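PDB 3ON7: oxidoreductase, iron/ascorbate family from Shewanella oneidensis, which probably uses iron(II) and oxygen to turn 2-oxoglutarate into ethylene, and to oxidise L-arginine to guanidine and glutamate semialdehyde as 2-oxoglutarate becomes succinate. Local coordinates for residues D216-Q219 with E220-D223. Residues are numbered along the deposited sequence; the frame is centred on the assembly and turned at random.
Sequences DMLQ and EASD
The carbonyl O of Leu-218 takes two bonds from Ser-222. The hydroxyl OG gives the shorter one, 2.7 Å to Leu-218 O, and approaches 19° out of the carbonyl plane. The backbone N of Ser-222 gives the other, 3.0 Å to the same Leu-218 O, and is bent at its hydrogen. Ser-222 OG can turn back on the helix because chi1 (67°) sets it between its own backbone N and carbonyl carbon. The hydroxyl also meets the backbone N of Phe-226, which ties the helix end to the chain beyond it. Replacing Ser-222 by an alanine removes OG, and Leu-218 O would probably keep the bent N-H bond but lose the shorter one, while Phe-226 N would lose its hydroxyl partner. Residues 216-221 form a short helix after strand 210-214, in the 2OG-Fe(II) oxygenase part of the chain. A Schellman motif closes the helix: Asp-223, at C-prime, has positive phi, Gly-224 N returns to Gln-219 O, and Asp-223 N returns to Glu-220 O (3.3 Å). Earlier in the helix, Glu-220 N reaches Asp-216 O at 2.9 Å and Ala-221 N reaches Met-217 O at 3.0 Å. The buried side chains of Leu-218 and Ala-221 meet loosely, CD1 to CB at 4.3 Å. Asp-216 OD2 forms a salt bridge with Arg-273, and OD1 is hydrogen-bonded to Ser-228 OG. Gln-219 OE1 accepts from Ser-228 N, and Glu-220 OE2 bonds Ser-261. The selenomethionine side chain of Met-217 rests on Ala-266 and Tyr-269 of helix 266-277.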
ATOM      1  N   ASP B 216      17.025  -4.684 -13.746  1.00 18.17           N
ATOM      2  CA  ASP B 216      17.833  -4.843 -12.526  1.00 18.52           C
ATOM      3  C   ASP B 216      17.825  -6.248 -11.945  1.00 18.96           C
ATOM      4  O   ASP B 216      18.845  -6.728 -11.438  1.00 17.94           O
ATOM      5  CB  ASP B 216      17.374  -3.880 -11.429  1.00 19.71           C
ATOM      6  CG  ASP B 216      17.761  -2.461 -11.719  1.00 22.71           C
ATOM      7  OD1 ASP B 216      18.549  -2.280 -12.669  1.00 21.41           O
ATOM      8  OD2 ASP B 216      17.267  -1.541 -11.021  1.00 20.93           O
HETATM    9  N   MSE B 217      16.678  -6.908 -11.994  1.00 17.82           N
HETATM   10  CA  MSE B 217      16.599  -8.251 -11.443  1.00 17.56           C
HETATM   11  C   MSE B 217      17.427  -9.313 -12.204  1.00 17.79           C
HETATM   12  O   MSE B 217      17.911 -10.250 -11.582  1.00 19.24           O
HETATM   13  CB  MSE B 217      15.152  -8.670 -11.264  1.00 17.78           C
HETATM   14  CG  MSE B 217      14.514  -8.043 -10.028  1.00 18.94           C
HETATM   15 SE   MSE B 217      12.634  -8.418 -10.017  0.75 13.95          SE
HETATM   16  CE  MSE B 217      12.097  -7.225  -8.597  1.00 18.63           C
ATOM     17  N   LEU B 218      17.626  -9.154 -13.510  1.00 17.91           N
ATOM     18  CA  LEU B 218      18.521 -10.056 -14.272  1.00 20.47           C
ATOM     19  C   LEU B 218      19.990  -9.679 -14.085  1.00 21.00           C
ATOM     20  O   LEU B 218      20.871 -10.562 -14.107  1.00 21.10           O
ATOM     21  CB  LEU B 218      18.157 -10.100 -15.782  1.00 18.71           C
ATOM     22  CG  LEU B 218      18.888 -11.130 -16.652  1.00 19.59           C
ATOM     23  CD1 LEU B 218      18.844 -12.528 -16.038  1.00 17.04           C
ATOM     24  CD2 LEU B 218      18.294 -11.171 -18.082  1.00 17.94           C
ATOM     25  N   GLN B 219      20.258  -8.383 -13.894  1.00 21.00           N
ATOM     26  CA  GLN B 219      21.595  -7.956 -13.495  1.00 22.83           C
ATOM     27  C   GLN B 219      21.979  -8.635 -12.191  1.00 24.16           C
ATOM     28  O   GLN B 219      23.081  -9.198 -12.070  1.00 25.76           O
ATOM     29  CB  GLN B 219      21.710  -6.444 -13.368  1.00 21.69           C
ATOM     30  CG  GLN B 219      23.128  -5.980 -13.055  1.00 25.68           C
ATOM     31  CD  GLN B 219      23.293  -4.462 -12.986  1.00 27.96           C
ATOM     32  OE1 GLN B 219      23.022  -3.748 -13.939  1.00 25.25           O
ATOM     33  NE2 GLN B 219      23.800  -3.980 -11.865  1.00 38.59           N
ATOM     34  N   GLU B 220      21.068  -8.597 -11.221  1.00 23.50           N
ATOM     35  CA  GLU B 220      21.297  -9.233  -9.929  1.00 23.76           C
ATOM     36  C   GLU B 220      21.439 -10.744 -10.074  1.00 24.76           C
ATOM     37  O   GLU B 220      22.319 -11.328  -9.457  1.00 23.86           O
ATOM     38  CB  GLU B 220      20.148  -8.917  -8.969  1.00 23.49           C
ATOM     39  CG  GLU B 220      20.278  -9.548  -7.588  1.00 26.50           C
ATOM     40  CD  GLU B 220      21.451  -9.012  -6.778  1.00 26.38           C
ATOM     41  OE1 GLU B 220      21.998  -7.924  -7.081  1.00 30.02           O
ATOM     42  OE2 GLU B 220      21.815  -9.679  -5.811  1.00 26.32           O
ATOM     43  N   ALA B 221      20.573 -11.376 -10.879  1.00 23.27           N
ATOM     44  CA  ALA B 221      20.612 -12.832 -11.032  1.00 24.08           C
ATOM     45  C   ALA B 221      21.898 -13.323 -11.689  1.00 26.07           C
ATOM     46  O   ALA B 221      22.355 -14.428 -11.404  1.00 28.30           O
ATOM     47  CB  ALA B 221      19.410 -13.336 -11.803  1.00 22.27           C
ATOM     48  N   SER B 222      22.486 -12.491 -12.538  1.00 26.40           N
ATOM     49  CA  SER B 222      23.665 -12.850 -13.314  1.00 26.89           C
ATOM     50  C   SER B 222      24.922 -12.198 -12.767  1.00 27.76           C
ATOM     51  O   SER B 222      25.942 -12.154 -13.456  1.00 28.23           O
ATOM     52  CB  SER B 222      23.477 -12.397 -14.760  1.00 27.19           C
ATOM     53  OG  SER B 222      23.455 -10.985 -14.820  1.00 23.55           O
ATOM     54  N   ASP B 223      24.853 -11.705 -11.532  1.00 28.46           N
ATOM     55  CA  ASP B 223      25.986 -11.065 -10.876  1.00 30.11           C
ATOM     56  C   ASP B 223      26.678 -10.027 -11.758  1.00 28.60           C
ATOM     57  O   ASP B 223      27.898 -10.023 -11.875  1.00 28.90           O
ATOM     58  CB  ASP B 223      27.006 -12.116 -10.405  1.00 33.14           C
ATOM     59  CG  ASP B 223      28.009 -11.551  -9.394  1.00 39.24           C
ATOM     60  OD1 ASP B 223      27.588 -10.761  -8.512  1.00 44.95           O
ATOM     61  OD2 ASP B 223      29.208 -11.900  -9.485  1.00 44.27           O
TER